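PDB 3K5J: suppressor of fused family protein, which is of unknown function but resembles the N-terminal domain of human Suppressor of fused and may act through protein binding. Local coordinates for residues D3-V8 against V55-G60; Q13-H18 against G126-Y131; K17-K22 against F41-N46. All coordinates share one frame; numbering follows the deposited sequence.

Interaction 1: D3-V8 against V55-G60; sequences DYNQTV and VSSGIG. With SO4 (sulfate ion), chain B.
Tyr4 has CG anti to the backbone N and beside the carbonyl carbon, on the side of helix 2-15 that faces segment 55-60, whereas Asn5 has CG beside the backbone N (chi1 -67°), and its second torsion (chi2 -26°) turns OD1 to Ser57 OG. The Ser57 hydroxyl is directed at the helix and donates to Asn5 OD1; the OG to OD1 distance is 2.8 Å, and the donor is tilted 34° from the plane of the amide carbonyl. Val8, one turn further along the helix from Tyr4, packs its CG2 methyl 3.5 Å from Ser57 OG, and the same hydroxyl therefore lies between an amide oxygen and a valine side chain. The phenol ring of Tyr4 meets the loop after strand 52-57 with its edge: Gly58 N lies near the ring plane, 3.6 Å from Tyr4 CE2. At the end of the ring Tyr4 OH comes to 3.5 Å from Gly60 CA, a tight fit against bare backbone, and Gly58 has a positive phi in a conformation that suits a residue without a side chain. Outside the two segments, Glu66 binds Tyr4 OH, Gly58 N and Gly60 N through OE2 and Ser56 OG through OE1, while Asn5 ND2 is held by the carbonyl of Asp37. A sulfate, probably from the crystallisation liquor, accepts from Tyr4 N through O1 at 2.8 Å, near the start of the helix. The result is a buried helix-to-sheet joint whose polar atoms are largely paired: Asn5 uses both ends of its amide, and the several donors around the Glu66 carboxylate would be expected to stabilise its negative charge.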
loop_
_atom_site.group_PDB
_atom_site.type_symbol
_atom_site.label_atom_id
_atom_site.label_comp_id
_atom_site.label_asym_id
_atom_site.label_seq_id
_atom_site.Cartn_x
_atom_site.Cartn_y
_atom_site.Cartn_z
ATOM N N ASP A 3 -20.434 6.391 4.894
ATOM C CA ASP A 3 -20.701 6.747 3.503
ATOM C C ASP A 3 -19.391 6.770 2.700
ATOM O O ASP A 3 -19.318 6.257 1.606
ATOM C CB ASP A 3 -21.400 8.106 3.363
ATOM C CG ASP A 3 -22.900 8.068 3.694
ATOM O OD1 ASP A 3 -23.521 7.021 3.470
ATOM O OD2 ASP A 3 -23.392 9.116 4.173
ATOM N N TYR A 4 -18.353 7.379 3.267
ATOM C CA TYR A 4 -17.072 7.455 2.566
ATOM C C TYR A 4 -16.524 6.035 2.350
ATOM O O TYR A 4 -16.056 5.693 1.280
ATOM C CB TYR A 4 -16.056 8.316 3.358
ATOM C CG TYR A 4 -14.704 8.276 2.692
ATOM C CD1 TYR A 4 -14.426 9.076 1.605
ATOM C CD2 TYR A 4 -13.707 7.412 3.115
ATOM C CE1 TYR A 4 -13.242 8.994 0.933
ATOM C CE2 TYR A 4 -12.499 7.337 2.445
ATOM C CZ TYR A 4 -12.248 8.129 1.382
ATOM O OH TYR A 4 -11.051 8.083 0.709
ATOM N N ASN A 5 -16.568 5.193 3.372
ATOM C CA ASN A 5 -16.055 3.845 3.235
ATOM C C ASN A 5 -16.790 3.065 2.142
ATOM O O ASN A 5 -16.182 2.260 1.404
ATOM C CB ASN A 5 -16.154 3.101 4.565
ATOM C CG ASN A 5 -15.230 3.658 5.641
ATOM O OD1 ASN A 5 -14.186 4.259 5.308
ATOM N ND2 ASN A 5 -15.621 3.502 6.889
ATOM N N GLN A 6 -18.100 3.291 2.047
ATOM C CA GLN A 6 -18.889 2.632 1.017
ATOM C C GLN A 6 -18.482 3.156 -0.372
ATOM O O GLN A 6 -18.492 2.368 -1.344
ATOM C CB GLN A 6 -20.385 2.753 1.286
ATOM C CG GLN A 6 -21.256 2.066 0.223
ATOM C CD GLN A 6 -21.034 0.591 0.147
ATOM O OE1 GLN A 6 -21.003 -0.099 1.165
ATOM N NE2 GLN A 6 -20.903 0.070 -1.067
ATOM N N THR A 7 -18.155 4.448 -0.505
ATOM C CA THR A 7 -17.611 4.939 -1.789
ATOM C C THR A 7 -16.321 4.211 -2.167
ATOM O O THR A 7 -16.165 3.809 -3.315
ATOM C CB THR A 7 -17.443 6.467 -1.881
ATOM O OG1 THR A 7 -16.289 6.923 -1.160
ATOM C CG2 THR A 7 -18.762 7.194 -1.475
ATOM N N VAL A 8 -15.443 3.987 -1.206
ATOM C CA VAL A 8 -14.211 3.248 -1.466
ATOM C C VAL A 8 -14.528 1.805 -1.863
ATOM O O VAL A 8 -14.008 1.283 -2.860
ATOM C CB VAL A 8 -13.236 3.321 -0.272
ATOM C CG1 VAL A 8 -12.023 2.378 -0.450
ATOM C CG2 VAL A 8 -12.796 4.767 0.010
ATOM N N VAL A 55 -6.412 -2.676 1.079
ATOM C CA VAL A 55 -6.594 -1.289 0.714
ATOM C C VAL A 55 -7.104 -0.486 1.926
ATOM O O VAL A 55 -8.031 -0.917 2.611
ATOM C CB VAL A 55 -7.625 -1.114 -0.454
ATOM C CG1 VAL A 55 -7.687 0.384 -0.874
ATOM C CG2 VAL A 55 -7.324 -2.082 -1.628
ATOM N N SER A 56 -6.498 0.668 2.205
ATOM C CA SER A 56 -6.994 1.533 3.264
ATOM C C SER A 56 -8.287 2.251 2.888
ATOM O O SER A 56 -8.509 2.541 1.705
ATOM C CB SER A 56 -5.937 2.544 3.657
ATOM O OG SER A 56 -5.671 3.532 2.658
ATOM N N SER A 57 -9.042 2.646 3.908
ATOM C CA SER A 57 -10.221 3.469 3.690
ATOM C C SER A 57 -10.459 4.406 4.862
ATOM O O SER A 57 -10.828 3.966 5.967
ATOM C CB SER A 57 -11.462 2.564 3.505
ATOM O OG SER A 57 -12.633 3.333 3.206
ATOM N N GLY A 58 -10.217 5.677 4.616
ATOM C CA GLY A 58 -10.474 6.717 5.606
ATOM C C GLY A 58 -9.411 7.809 5.577
ATOM O O GLY A 58 -9.668 8.965 5.915
ATOM N N ILE A 59 -8.200 7.455 5.169
ATOM C CA ILE A 59 -7.084 8.406 5.093
ATOM C C ILE A 59 -7.396 9.472 4.056
ATOM O O ILE A 59 -7.031 10.631 4.205
ATOM C CB ILE A 59 -5.725 7.663 4.765
ATOM C CG1 ILE A 59 -5.358 6.659 5.876
ATOM C CG2 ILE A 59 -4.627 8.692 4.453
ATOM C CD1 ILE A 59 -4.274 5.687 5.553
ATOM N N GLY A 60 -8.127 9.080 3.012
ATOM C CA GLY A 60 -8.368 9.995 1.896
ATOM C C GLY A 60 -9.243 11.188 2.227
ATOM O O GLY A 60 -9.143 12.214 1.574
HETATM S S SO4 B . -18.735 10.435 5.780
HETATM O O1 SO4 B . -18.496 9.011 5.576
HETATM O O2 SO4 B . -17.588 11.074 6.415
HETATM O O3 SO4 B . -19.015 11.038 4.474
HETATM O O4 SO4 B . -19.914 10.630 6.640
#

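Interaction 2: Q13-H18 against G126-Y131; sequences QKFWKH and GQELEY. With SO4 (sulfate ion), chain C.
The C-terminal end of helix 2-15 packs here against the short helix 127-130, for which Gly126 is the N-cap residue, at the surface of the Sufu-like fold. Phe15 and Leu129 form a CH-pi contact: Leu129 CB stands 4.1 Å from the centroid of the Phe15 ring and only 3° off its normal, so the methylene sits over the middle of one face. Phe15 CG is anti to the backbone N (chi1 -176°), which sets it beside the carbonyl carbon. The edge of the ring receives Glu128, which in one of its two modelled conformers extends to bring CD within 3.8 Å of Phe15 CD1, with the carboxylate plane 87° from that of the ring. A long salt bridge from Lys14 NZ to Glu128 OE2 is doubtful, since both side chains are modelled in two conformers. Leu129 O also accepts from His11 NE2, a polar tie between the two helices. Trp16, the first residue to leave helical geometry, packs edge-to-face with Tyr125 and adds a second apolar contact across the segments, its CH2 lying 3.9 Å from Leu129 CD2.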
loop_
_atom_site.group_PDB
_atom_site.type_symbol
_atom_site.label_atom_id
_atom_site.label_comp_id
_atom_site.label_asym_id
_atom_site.label_seq_id
_atom_site.Cartn_x
_atom_site.Cartn_y
_atom_site.Cartn_z
ATOM N N GLN A 13 -14.931 -2.565 -5.793
ATOM C CA GLN A 13 -15.799 -3.618 -6.321
ATOM C C GLN A 13 -16.016 -3.462 -7.839
ATOM O O GLN A 13 -16.109 -4.473 -8.579
ATOM C CB GLN A 13 -17.126 -3.663 -5.569
ATOM C CG GLN A 13 -17.936 -4.876 -5.850
ATOM C CD GLN A 13 -17.274 -6.183 -5.399
ATOM O OE1 GLN A 13 -17.420 -6.557 -4.223
ATOM N NE2 GLN A 13 -16.557 -6.906 -6.318
ATOM N N LYS A 14 -16.099 -2.217 -8.296
ATOM C CA LYS A 14 -16.224 -1.876 -9.730
ATOM C C LYS A 14 -14.973 -2.274 -10.500
ATOM O O LYS A 14 -15.048 -2.767 -11.641
ATOM C CB LYS A 14 -16.485 -0.372 -9.894
ATOM C CG LYS A 14 -16.545 0.136 -11.333
ATOM C CD LYS A 14 -16.507 1.642 -11.397
ATOM C CE LYS A 14 -16.013 2.102 -12.752
ATOM N NZ LYS A 14 -16.878 1.566 -13.828
ATOM N N PHE A 15 -13.808 -2.055 -9.888
ATOM C CA PHE A 15 -12.550 -2.384 -10.542
ATOM C C PHE A 15 -12.359 -3.905 -10.603
ATOM O O PHE A 15 -11.976 -4.448 -11.629
ATOM C CB PHE A 15 -11.373 -1.676 -9.843
ATOM C CG PHE A 15 -10.074 -1.919 -10.543
ATOM C CD1 PHE A 15 -9.847 -1.330 -11.750
ATOM C CD2 PHE A 15 -9.144 -2.788 -10.056
ATOM C CE1 PHE A 15 -8.720 -1.610 -12.450
ATOM C CE2 PHE A 15 -7.994 -3.055 -10.766
ATOM C CZ PHE A 15 -7.804 -2.439 -11.972
ATOM N N TRP A 16 -12.654 -4.579 -9.488
ATOM C CA TRP A 16 -12.619 -6.038 -9.405
ATOM C C TRP A 16 -14.040 -6.625 -9.327
ATOM O O TRP A 16 -14.438 -7.203 -8.308
ATOM C CB TRP A 16 -11.784 -6.488 -8.238
ATOM C CG TRP A 16 -10.309 -6.214 -8.358
ATOM C CD1 TRP A 16 -9.435 -6.878 -9.156
ATOM C CD2 TRP A 16 -9.534 -5.256 -7.621
ATOM N NE1 TRP A 16 -8.169 -6.382 -8.982
ATOM C CE2 TRP A 16 -8.198 -5.402 -8.029
ATOM C CE3 TRP A 16 -9.834 -4.288 -6.684
ATOM C CZ2 TRP A 16 -7.187 -4.600 -7.540
ATOM C CZ3 TRP A 16 -8.790 -3.478 -6.184
ATOM C CH2 TRP A 16 -7.505 -3.668 -6.594
ATOM N N LYS A 17 -14.767 -6.533 -10.453
ATOM C CA LYS A 17 -16.187 -6.875 -10.531
ATOM C C LYS A 17 -16.468 -8.315 -10.102
ATOM O O LYS A 17 -17.551 -8.607 -9.518
ATOM C CB LYS A 17 -16.715 -6.607 -11.960
ATOM C CG LYS A 17 -18.180 -7.001 -12.198
ATOM N N HIS A 18 -15.516 -9.207 -10.369
ATOM C CA HIS A 18 -15.749 -10.632 -10.087
ATOM C C HIS A 18 -14.963 -11.185 -8.935
ATOM O O HIS A 18 -14.727 -12.385 -8.861
ATOM C CB HIS A 18 -15.522 -11.427 -11.389
ATOM C CG HIS A 18 -16.444 -10.993 -12.463
ATOM N ND1 HIS A 18 -17.801 -11.214 -12.373
ATOM C CD2 HIS A 18 -16.251 -10.238 -13.569
ATOM C CE1 HIS A 18 -18.399 -10.666 -13.411
ATOM N NE2 HIS A 18 -17.486 -10.061 -14.153
ATOM N N GLY A 126 -3.607 0.588 -13.064
ATOM C CA GLY A 126 -3.933 1.708 -13.952
ATOM C C GLY A 126 -4.924 2.727 -13.403
ATOM O O GLY A 126 -5.340 2.686 -12.238
ATOM N N GLN A 127 -5.317 3.645 -14.283
ATOM C CA GLN A 127 -6.043 4.810 -13.910
ATOM C C GLN A 127 -7.432 4.523 -13.373
ATOM O O GLN A 127 -7.938 5.288 -12.547
ATOM C CB GLN A 127 -6.162 5.757 -15.094
ATOM C CG GLN A 127 -6.675 7.155 -14.710
ATOM C CD GLN A 127 -6.863 8.006 -15.915
ATOM O OE1 GLN A 127 -7.793 7.784 -16.701
ATOM N NE2 GLN A 127 -5.957 8.958 -16.107
ATOM N N GLU A 128 -8.052 3.421 -13.806
ATOM C CA GLU A 128 -9.396 3.097 -13.299
ATOM C C GLU A 128 -9.387 2.849 -11.788
ATOM O O GLU A 128 -10.368 3.145 -11.110
ATOM C CB GLU A 128 -9.999 1.864 -13.991
ATOM C CG GLU A 128 -11.480 1.599 -13.635
ATOM C CD GLU A 128 -12.051 0.392 -14.343
ATOM O OE1 GLU A 128 -11.326 -0.265 -15.107
ATOM O OE2 GLU A 128 -13.221 0.099 -14.102
ATOM N N LEU A 129 -8.280 2.320 -11.277
ATOM C CA LEU A 129 -8.095 2.196 -9.839
ATOM C C LEU A 129 -7.546 3.499 -9.226
ATOM O O LEU A 129 -7.990 3.912 -8.164
ATOM C CB LEU A 129 -7.194 1.031 -9.492
ATOM C CG LEU A 129 -7.029 0.811 -7.970
ATOM C CD1 LEU A 129 -8.349 0.371 -7.290
ATOM C CD2 LEU A 129 -5.896 -0.234 -7.660
ATOM N N GLU A 130 -6.616 4.158 -9.915
ATOM C CA GLU A 130 -5.933 5.346 -9.407
ATOM C C GLU A 130 -6.869 6.439 -8.884
ATOM O O GLU A 130 -6.586 7.013 -7.846
ATOM C CB GLU A 130 -5.016 5.908 -10.503
ATOM C CG GLU A 130 -4.102 7.052 -10.048
ATOM C CD GLU A 130 -3.557 7.854 -11.201
ATOM O OE1 GLU A 130 -3.988 7.636 -12.360
ATOM O OE2 GLU A 130 -2.667 8.671 -10.924
ATOM N N TYR A 131 -7.910 6.781 -9.652
ATOM C CA TYR A 131 -8.811 7.886 -9.294
ATOM C C TYR A 131 -10.199 7.424 -8.994
ATOM O O TYR A 131 -10.816 6.704 -9.776
ATOM C CB TYR A 131 -8.897 8.916 -10.437
ATOM C CG TYR A 131 -7.763 9.941 -10.429
ATOM C CD1 TYR A 131 -6.534 9.716 -11.053
ATOM C CD2 TYR A 131 -7.942 11.175 -9.826
ATOM C CE1 TYR A 131 -5.528 10.675 -11.014
ATOM C CE2 TYR A 131 -6.928 12.119 -9.764
ATOM C CZ TYR A 131 -5.720 11.882 -10.374
ATOM O OH TYR A 131 -4.724 12.859 -10.333
HETATM S S SO4 C . -12.184 -8.939 -12.239
HETATM O O1 SO4 C . -11.866 -10.332 -12.602
HETATM O O2 SO4 C . -10.916 -8.161 -12.217
HETATM O O3 SO4 C . -13.095 -8.407 -13.265
HETATM O O4 SO4 C . -12.812 -9.001 -10.938
HETATM O O HOH W 1 -13.679 -2.408 -14.118
HETATM O O HOH W 2 -11.033 -3.633 -14.214
#

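Interaction 3: K17-K22 against F41-N46; sequences KHHDIK and FQVIPN. With SO4 (sulfate ion), chain C.
Residues 21-22 and 42-43 pair as antiparallel beta strands, Ile21 with Val43 as a non-hydrogen-bonded pair and Lys22 with Gln42 as a hydrogen-bonded pair, joining strand 21-24 to strand 39-43 in the mixed sheet. Lys22 N donates to Gln42 O at 2.9 Å and Gln42 N returns the bond to Lys22 O; beyond them Ile44 N reaches Asp20 O with an N-H...O angle of 171°. Ile21 and Val43 lie side by side on the face that helix 2-15 covers, and Ile21 CG2 packs 3.9 Å from Phe41 CB. Past the paired residues, Asn46, its CG beside the backbone N (chi1 -74°), lays its amide over the His19 ring: ND2 sits 3.3 Å above the centre, with the two planes 19° apart. That same ND2 donates to His18 O at 2.9 Å, from above the carbonyl plane. A water accepts from Asp20 N and donates to Ile44 O and Asn46 OD1, bridging the diverging chains. His19 NE2 is hydrogen-bonded to Glu50 OE1, which also accepts from Asn46 N. At the other ring nitrogen, His19 ND1 donates to sulfate O4 at 2.7 Å, the same oxygen that accepts from His18 N.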
loop_
_atom_site.group_PDB
_atom_site.type_symbol
_atom_site.label_atom_id
_atom_site.label_comp_id
_atom_site.label_asym_id
_atom_site.label_seq_id
_atom_site.Cartn_x
_atom_site.Cartn_y
_atom_site.Cartn_z
ATOM N N LYS A 17 -14.767 -6.533 -10.453
ATOM C CA LYS A 17 -16.187 -6.875 -10.531
ATOM C C LYS A 17 -16.468 -8.315 -10.102
ATOM O O LYS A 17 -17.551 -8.607 -9.518
ATOM C CB LYS A 17 -16.715 -6.607 -11.960
ATOM C CG LYS A 17 -18.180 -7.001 -12.198
ATOM N N HIS A 18 -15.516 -9.207 -10.369
ATOM C CA HIS A 18 -15.749 -10.632 -10.087
ATOM C C HIS A 18 -14.963 -11.185 -8.935
ATOM O O HIS A 18 -14.727 -12.385 -8.861
ATOM C CB HIS A 18 -15.522 -11.427 -11.389
ATOM C CG HIS A 18 -16.444 -10.993 -12.463
ATOM N ND1 HIS A 18 -17.801 -11.214 -12.373
ATOM C CD2 HIS A 18 -16.251 -10.238 -13.569
ATOM C CE1 HIS A 18 -18.399 -10.666 -13.411
ATOM N NE2 HIS A 18 -17.486 -10.061 -14.153
ATOM N N HIS A 19 -14.552 -10.306 -8.003
ATOM C CA HIS A 19 -13.866 -10.750 -6.797
ATOM C C HIS A 19 -14.676 -10.399 -5.563
ATOM O O HIS A 19 -15.365 -9.361 -5.544
ATOM C CB HIS A 19 -12.469 -10.092 -6.695
ATOM C CG HIS A 19 -11.475 -10.646 -7.669
ATOM N ND1 HIS A 19 -11.527 -10.378 -9.025
ATOM C CD2 HIS A 19 -10.429 -11.486 -7.490
ATOM C CE1 HIS A 19 -10.536 -11.011 -9.629
ATOM N NE2 HIS A 19 -9.870 -11.703 -8.727
ATOM N N ASP A 20 -14.601 -11.258 -4.549
ATOM C CA ASP A 20 -15.150 -10.978 -3.236
ATOM C C ASP A 20 -14.174 -10.017 -2.511
ATOM O O ASP A 20 -12.958 -10.141 -2.648
ATOM C CB ASP A 20 -15.328 -12.260 -2.432
ATOM C CG ASP A 20 -16.352 -13.204 -3.079
ATOM O OD1 ASP A 20 -17.400 -12.707 -3.572
ATOM O OD2 ASP A 20 -16.086 -14.426 -3.091
ATOM N N ILE A 21 -14.751 -9.098 -1.751
ATOM C CA ILE A 21 -14.032 -8.111 -0.977
ATOM C C ILE A 21 -14.580 -8.114 0.440
ATOM O O ILE A 21 -15.807 -8.027 0.662
ATOM C CB ILE A 21 -14.142 -6.707 -1.600
ATOM C CG1 ILE A 21 -13.689 -6.715 -3.060
ATOM C CG2 ILE A 21 -13.393 -5.643 -0.692
ATOM C CD1 ILE A 21 -13.811 -5.367 -3.796
ATOM N N LYS A 22 -13.685 -8.248 1.411
ATOM C CA LYS A 22 -14.015 -8.277 2.836
ATOM C C LYS A 22 -13.563 -6.977 3.482
ATOM O O LYS A 22 -12.471 -6.500 3.209
ATOM C CB LYS A 22 -13.310 -9.446 3.564
ATOM C CG LYS A 22 -13.565 -9.513 5.097
ATOM C CD LYS A 22 -12.994 -10.773 5.763
ATOM C CE LYS A 22 -13.430 -10.910 7.213
ATOM N NZ LYS A 22 -12.929 -12.158 7.849
ATOM N N PHE A 41 -9.912 -2.903 3.409
ATOM C CA PHE A 41 -10.616 -3.842 2.517
ATOM C C PHE A 41 -9.624 -4.830 1.941
ATOM O O PHE A 41 -8.524 -4.453 1.584
ATOM C CB PHE A 41 -11.337 -3.102 1.379
ATOM C CG PHE A 41 -12.477 -2.253 1.866
ATOM C CD1 PHE A 41 -13.615 -2.857 2.381
ATOM C CD2 PHE A 41 -12.419 -0.854 1.824
ATOM C CE1 PHE A 41 -14.668 -2.073 2.846
ATOM C CE2 PHE A 41 -13.488 -0.072 2.278
ATOM C CZ PHE A 41 -14.594 -0.661 2.807
ATOM N N GLN A 42 -10.027 -6.102 1.888
ATOM C CA GLN A 42 -9.233 -7.209 1.372
ATOM C C GLN A 42 -9.918 -7.757 0.117
ATOM O O GLN A 42 -11.052 -8.280 0.202
ATOM C CB GLN A 42 -9.154 -8.295 2.424
ATOM C CG GLN A 42 -8.417 -9.550 2.043
ATOM C CD GLN A 42 -8.750 -10.685 2.967
ATOM O OE1 GLN A 42 -9.937 -11.034 3.113
ATOM N NE2 GLN A 42 -7.735 -11.303 3.555
ATOM N N VAL A 43 -9.242 -7.638 -1.020
ATOM C CA VAL A 43 -9.710 -8.182 -2.272
ATOM C C VAL A 43 -9.148 -9.622 -2.345
ATOM O O VAL A 43 -7.925 -9.814 -2.352
ATOM C CB VAL A 43 -9.275 -7.352 -3.486
ATOM C CG1 VAL A 43 -9.915 -7.890 -4.767
ATOM C CG2 VAL A 43 -9.591 -5.845 -3.283
ATOM N N ILE A 44 -10.046 -10.581 -2.354
ATOM C CA ILE A 44 -9.705 -11.987 -2.231
ATOM C C ILE A 44 -9.479 -12.587 -3.610
ATOM O O ILE A 44 -10.304 -12.411 -4.513
ATOM C CB ILE A 44 -10.859 -12.715 -1.514
ATOM C CG1 ILE A 44 -11.014 -12.172 -0.094
ATOM C CG2 ILE A 44 -10.632 -14.236 -1.451
ATOM C CD1 ILE A 44 -12.414 -12.420 0.524
ATOM N N PRO A 45 -8.358 -13.319 -3.785
ATOM C CA PRO A 45 -8.097 -13.936 -5.081
ATOM C C PRO A 45 -9.160 -14.995 -5.416
ATOM O O PRO A 45 -9.647 -15.702 -4.518
ATOM C CB PRO A 45 -6.703 -14.562 -4.902
ATOM C CG PRO A 45 -6.506 -14.717 -3.462
ATOM C CD PRO A 45 -7.290 -13.594 -2.827
ATOM N N ASN A 46 -9.413 -15.145 -6.696
ATOM C CA ASN A 46 -10.260 -16.242 -7.181
ATOM C C ASN A 46 -9.486 -17.547 -7.432
ATOM O O ASN A 46 -10.105 -18.598 -7.519
ATOM C CB ASN A 46 -10.927 -15.819 -8.459
ATOM C CG ASN A 46 -12.044 -14.832 -8.243
ATOM O OD1 ASN A 46 -12.719 -14.885 -7.201
ATOM N ND2 ASN A 46 -12.276 -13.953 -9.239
HETATM S S SO4 C . -12.184 -8.939 -12.239
HETATM O O1 SO4 C . -11.866 -10.332 -12.602
HETATM O O2 SO4 C . -10.916 -8.161 -12.217
HETATM O O3 SO4 C . -13.095 -8.407 -13.265
HETATM O O4 SO4 C . -12.812 -9.001 -10.938
HETATM O O HOH W 3 -12.753 -13.492 -4.782
#

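Interactions 1 and 2 use helix 2-15, the first its early turns and the second its C-terminal end; interaction 3 uses the strand entered directly afterwards and is nested inside the loop that interaction 1 closes. Interactions 1 and 3 have centres about 16 Å apart and touch through Phe41, since strands 39-43 and 52-57 are neighbours in the sheet. Interactions 2 and 3, about 12 Å apart between centres, share Lys17 and His18 and one sulfate. Interactions 1 and 2, with centres about 14 Å and nearest atoms about 5 Å apart, do not touch, and their segments alternate along the chain. The N-terminal helix is thus fixed to the sheet and to helix 127-130, tying distant parts of the chain together.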